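Local coordinates for sister chromatid cohesion protein (Chaetomium thermophilum, PDB 5T8V) that probably acts as a cohesin loader on chromatin, the chain here being the HEAT-repeat C-terminal part of Scc2, at residues 637-648 / 675-686. Numbering follows the deposited sequence.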
loop_
_atom_site.group_PDB
_atom_site.type_symbol
_atom_site.label_atom_id
_atom_site.label_comp_id
_atom_site.label_asym_id
_atom_site.label_seq_id
_atom_site.Cartn_x
_atom_site.Cartn_y
_atom_site.Cartn_z
ATOM N N ASN A 637 -4.032 -7.537 3.349
ATOM C CA ASN A 637 -5.104 -7.492 4.337
ATOM C C ASN A 637 -5.578 -8.896 4.681
ATOM O O ASN A 637 -5.716 -9.247 5.858
ATOM C CB ASN A 637 -6.266 -6.643 3.823
ATOM C CG ASN A 637 -6.050 -5.159 4.047
ATOM O OD1 ASN A 637 -6.122 -4.675 5.175
ATOM N ND2 ASN A 637 -5.791 -4.427 2.970
ATOM N N GLN A 638 -5.827 -9.722 3.660
ATOM C CA GLN A 638 -6.252 -11.093 3.925
ATOM C C GLN A 638 -5.214 -11.838 4.756
ATOM O O GLN A 638 -5.565 -12.587 5.676
ATOM C CB GLN A 638 -6.518 -11.824 2.610
ATOM C CG GLN A 638 -7.742 -11.314 1.866
ATOM C CD GLN A 638 -8.004 -12.066 0.577
ATOM O OE1 GLN A 638 -7.115 -12.720 0.030
ATOM N NE2 GLN A 638 -9.236 -11.981 0.084
ATOM N N VAL A 639 -3.929 -11.639 4.456
ATOM C CA VAL A 639 -2.876 -12.308 5.216
ATOM C C VAL A 639 -2.917 -11.873 6.674
ATOM O O VAL A 639 -2.788 -12.697 7.587
ATOM C CB VAL A 639 -1.498 -12.036 4.580
ATOM C CG1 VAL A 639 -0.370 -12.480 5.505
ATOM C CG2 VAL A 639 -1.377 -12.754 3.247
ATOM N N MET A 640 -3.089 -10.571 6.916
ATOM C CA MET A 640 -3.121 -10.066 8.286
ATOM C C MET A 640 -4.318 -10.622 9.051
ATOM O O MET A 640 -4.175 -11.126 10.170
ATOM C CB MET A 640 -3.156 -8.539 8.276
ATOM C CG MET A 640 -1.843 -7.887 7.874
ATOM S SD MET A 640 -2.025 -6.133 7.488
ATOM C CE MET A 640 -2.766 -5.518 8.997
ATOM N N GLU A 641 -5.512 -10.532 8.461
ATOM C CA GLU A 641 -6.711 -10.996 9.152
ATOM C C GLU A 641 -6.667 -12.498 9.392
ATOM O O GLU A 641 -7.162 -12.987 10.415
ATOM C CB GLU A 641 -7.957 -10.628 8.348
ATOM C CG GLU A 641 -8.109 -9.143 8.083
ATOM C CD GLU A 641 -9.325 -8.825 7.235
ATOM O OE1 GLU A 641 -10.421 -9.340 7.547
ATOM O OE2 GLU A 641 -9.183 -8.066 6.253
ATOM N N ALA A 642 -6.082 -13.251 8.460
ATOM C CA ALA A 642 -6.074 -14.704 8.581
ATOM C C ALA A 642 -5.175 -15.175 9.717
ATOM O O ALA A 642 -5.451 -16.212 10.333
ATOM C CB ALA A 642 -5.632 -15.331 7.261
ATOM N N ASP A 643 -4.106 -14.439 10.013
ATOM C CA ASP A 643 -3.155 -14.827 11.056
ATOM C C ASP A 643 -2.500 -13.570 11.609
ATOM O O ASP A 643 -1.365 -13.227 11.257
ATOM C CB ASP A 643 -2.107 -15.798 10.510
ATOM C CG ASP A 643 -1.143 -16.282 11.578
ATOM O OD1 ASP A 643 -1.517 -16.277 12.772
ATOM O OD2 ASP A 643 -0.009 -16.670 11.221
ATOM N N PRO A 644 -3.198 -12.846 12.492
ATOM C CA PRO A 644 -2.648 -11.580 13.008
ATOM C C PRO A 644 -1.339 -11.733 13.764
ATOM O O PRO A 644 -0.661 -10.722 13.999
ATOM C CB PRO A 644 -3.760 -11.063 13.929
ATOM C CG PRO A 644 -5.003 -11.736 13.447
ATOM C CD PRO A 644 -4.571 -13.084 12.970
ATOM N N THR A 645 -0.951 -12.951 14.146
ATOM C CA THR A 645 0.281 -13.126 14.908
ATOM C C THR A 645 1.508 -12.667 14.133
ATOM O O THR A 645 2.561 -12.449 14.743
ATOM C CB THR A 645 0.452 -14.590 15.319
ATOM O OG1 THR A 645 0.639 -15.399 14.152
ATOM C CG2 THR A 645 -0.768 -15.086 16.087
ATOM N N ILE A 646 1.409 -12.511 12.810
ATOM C CA ILE A 646 2.544 -12.020 12.035
ATOM C C ILE A 646 2.822 -10.549 12.284
ATOM O O ILE A 646 3.834 -10.029 11.802
ATOM C CB ILE A 646 2.342 -12.238 10.522
ATOM C CG1 ILE A 646 1.133 -11.445 10.017
ATOM C CG2 ILE A 646 2.182 -13.725 10.219
ATOM C CD1 ILE A 646 0.974 -11.476 8.522
ATOM N N LEU A 647 1.945 -9.862 13.012
ATOM C CA LEU A 647 2.170 -8.478 13.404
ATOM C C LEU A 647 2.905 -8.358 14.732
ATOM O O LEU A 647 3.112 -7.238 15.210
ATOM C CB LEU A 647 0.832 -7.738 13.485
ATOM C CG LEU A 647 0.031 -7.686 12.185
ATOM C CD1 LEU A 647 -1.374 -7.197 12.454
ATOM C CD2 LEU A 647 0.719 -6.795 11.158
ATOM N N ASP A 648 3.313 -9.472 15.327
ATOM C CA ASP A 648 3.947 -9.479 16.635
ATOM C C ASP A 648 5.464 -9.508 16.503
ATOM O O ASP A 648 6.020 -9.936 15.489
ATOM C CB ASP A 648 3.474 -10.680 17.454
ATOM C CG ASP A 648 1.990 -10.629 17.760
ATOM O OD1 ASP A 648 1.413 -9.520 17.735
ATOM O OD2 ASP A 648 1.397 -11.695 18.030
ATOM N N LEU A 675 -3.382 0.467 5.541
ATOM C CA LEU A 675 -2.725 -0.681 6.159
ATOM C C LEU A 675 -2.400 -0.411 7.623
ATOM O O LEU A 675 -2.627 -1.267 8.485
ATOM C CB LEU A 675 -1.457 -1.046 5.390
ATOM C CG LEU A 675 -1.636 -1.458 3.928
ATOM C CD1 LEU A 675 -0.325 -2.018 3.398
ATOM C CD2 LEU A 675 -2.767 -2.471 3.749
ATOM N N ILE A 676 -1.859 0.773 7.922
ATOM C CA ILE A 676 -1.608 1.145 9.314
ATOM C C ILE A 676 -2.880 0.988 10.136
ATOM O O ILE A 676 -2.861 0.451 11.251
ATOM C CB ILE A 676 -1.057 2.582 9.388
ATOM C CG1 ILE A 676 0.366 2.625 8.821
ATOM C CG2 ILE A 676 -1.080 3.106 10.828
ATOM C CD1 ILE A 676 0.949 4.018 8.702
ATOM N N SER A 677 -4.009 1.445 9.593
ATOM C CA SER A 677 -5.270 1.345 10.318
ATOM C C SER A 677 -5.637 -0.109 10.582
ATOM O O SER A 677 -6.080 -0.454 11.683
ATOM C CB SER A 677 -6.382 2.045 9.540
ATOM O OG SER A 677 -7.592 2.045 10.277
ATOM N N LYS A 678 -5.461 -0.982 9.585
ATOM C CA LYS A 678 -5.783 -2.390 9.794
ATOM C C LYS A 678 -4.886 -3.006 10.863
ATOM O O LYS A 678 -5.363 -3.741 11.739
ATOM C CB LYS A 678 -5.662 -3.159 8.478
ATOM C CG LYS A 678 -6.213 -4.581 8.531
ATOM C CD LYS A 678 -7.690 -4.592 8.893
ATOM C CE LYS A 678 -8.475 -5.544 8.010
ATOM N NZ LYS A 678 -9.930 -5.531 8.335
ATOM N N CYS A 679 -3.585 -2.717 10.810
ATOM C CA CYS A 679 -2.680 -3.183 11.854
ATOM C C CYS A 679 -3.174 -2.753 13.228
ATOM O O CYS A 679 -3.329 -3.580 14.134
ATOM C CB CYS A 679 -1.269 -2.647 11.601
ATOM S SG CYS A 679 -0.489 -3.269 10.094
ATOM N N ILE A 680 -3.434 -1.454 13.397
ATOM C CA ILE A 680 -3.918 -0.948 14.680
ATOM C C ILE A 680 -5.192 -1.673 15.090
ATOM O O ILE A 680 -5.430 -1.923 16.277
ATOM C CB ILE A 680 -4.135 0.575 14.597
ATOM C CG1 ILE A 680 -2.810 1.287 14.325
ATOM C CG2 ILE A 680 -4.758 1.103 15.888
ATOM C CD1 ILE A 680 -2.973 2.725 13.877
ATOM N N SER A 681 -6.032 -2.022 14.114
ATOM C CA SER A 681 -7.282 -2.704 14.418
ATOM C C SER A 681 -7.032 -4.109 14.953
ATOM O O SER A 681 -7.701 -4.548 15.895
ATOM C CB SER A 681 -8.159 -2.758 13.169
ATOM O OG SER A 681 -9.338 -3.506 13.406
ATOM N N LEU A 682 -6.073 -4.829 14.368
ATOM C CA LEU A 682 -5.844 -6.212 14.769
ATOM C C LEU A 682 -4.996 -6.322 16.030
ATOM O O LEU A 682 -5.173 -7.269 16.804
ATOM C CB LEU A 682 -5.187 -6.980 13.623
ATOM C CG LEU A 682 -6.114 -7.241 12.436
ATOM C CD1 LEU A 682 -5.313 -7.672 11.225
ATOM C CD2 LEU A 682 -7.156 -8.292 12.792
ATOM N N ARG A 683 -4.079 -5.381 16.256
ATOM C CA ARG A 683 -3.248 -5.378 17.458
ATOM C C ARG A 683 -3.139 -3.950 17.975
ATOM O O ARG A 683 -2.221 -3.206 17.605
ATOM C CB ARG A 683 -1.870 -5.984 17.182
ATOM C CG ARG A 683 -1.911 -7.480 16.862
ATOM C CD ARG A 683 -2.356 -8.309 18.073
ATOM N NE ARG A 683 -2.914 -9.608 17.703
ATOM C CZ ARG A 683 -2.233 -10.747 17.667
ATOM N NH1 ARG A 683 -0.943 -10.774 17.973
ATOM N NH2 ARG A 683 -2.846 -11.872 17.324
ATOM N N PRO A 684 -4.072 -3.530 18.836
ATOM C CA PRO A 684 -4.051 -2.140 19.326
ATOM C C PRO A 684 -2.776 -1.748 20.050
ATOM O O PRO A 684 -2.517 -0.547 20.198
ATOM C CB PRO A 684 -5.260 -2.086 20.268
ATOM C CG PRO A 684 -6.178 -3.143 19.760
ATOM C CD PRO A 684 -5.292 -4.242 19.251
ATOM N N ALA A 685 -1.976 -2.706 20.522
ATOM C CA ALA A 685 -0.712 -2.348 21.158
ATOM C C ALA A 685 0.198 -1.601 20.194
ATOM O O ALA A 685 0.973 -0.736 20.617
ATOM C CB ALA A 685 -0.012 -3.599 21.685
ATOM N N LEU A 686 0.123 -1.921 18.901
ATOM C CA LEU A 686 0.909 -1.192 17.911
ATOM C C LEU A 686 0.526 0.279 17.874
ATOM O O LEU A 686 1.357 1.131 17.536
ATOM C CB LEU A 686 0.717 -1.815 16.528
ATOM C CG LEU A 686 1.173 -3.264 16.365
ATOM C CD1 LEU A 686 0.506 -3.888 15.156
ATOM C CD2 LEU A 686 2.679 -3.331 16.236
#
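M640 drops as a knob into a hole formed by L675, K678, C679 and L682, joining two neighbouring helices of the HEAT-repeat solenoid. The helices run almost parallel, 7° between the axes of 637-642 and 675-682. M640 is bent at its last torsion (chi3 56°), which lays CE against C679 SG, while its CB meets L682 CD1 at 3.8 Å. From the 3-10 turn that follows the first helix, L647 brings CD2 to C679 SG (3.9 Å) and CD1 to L682 CB. L682 also reaches P644, CD2 to CG, so its two methyls pack against the helix and the turn at once.

Polar contacts flank this core. On one side E641 OE2 forms a salt bridge to K678 NZ (3.4 Å), the two side chains crossing at about a right angle. R683, just past the end of helix 666-682, pairs NH1 with OD2 of D648, the residue after the turn, in a salt bridge whose hydrogen bond is weak; R683 NH2 lies 3.6 Å from P644 CB. A leucine in place of R683 would probably leave the D648 carboxylate without its cationic mate and the P644 ring without the guanidinium beside it.

Further out, helix 652-660 touches L647, L675 and C679, and R471 of helix 446-474 salt-bridges D643. T645 in the turn also bonds back to the residue between helix and turn: T645 OG1 donates to D643 OD1 at 2.7 Å, approaching about 40° out of the carboxylate plane.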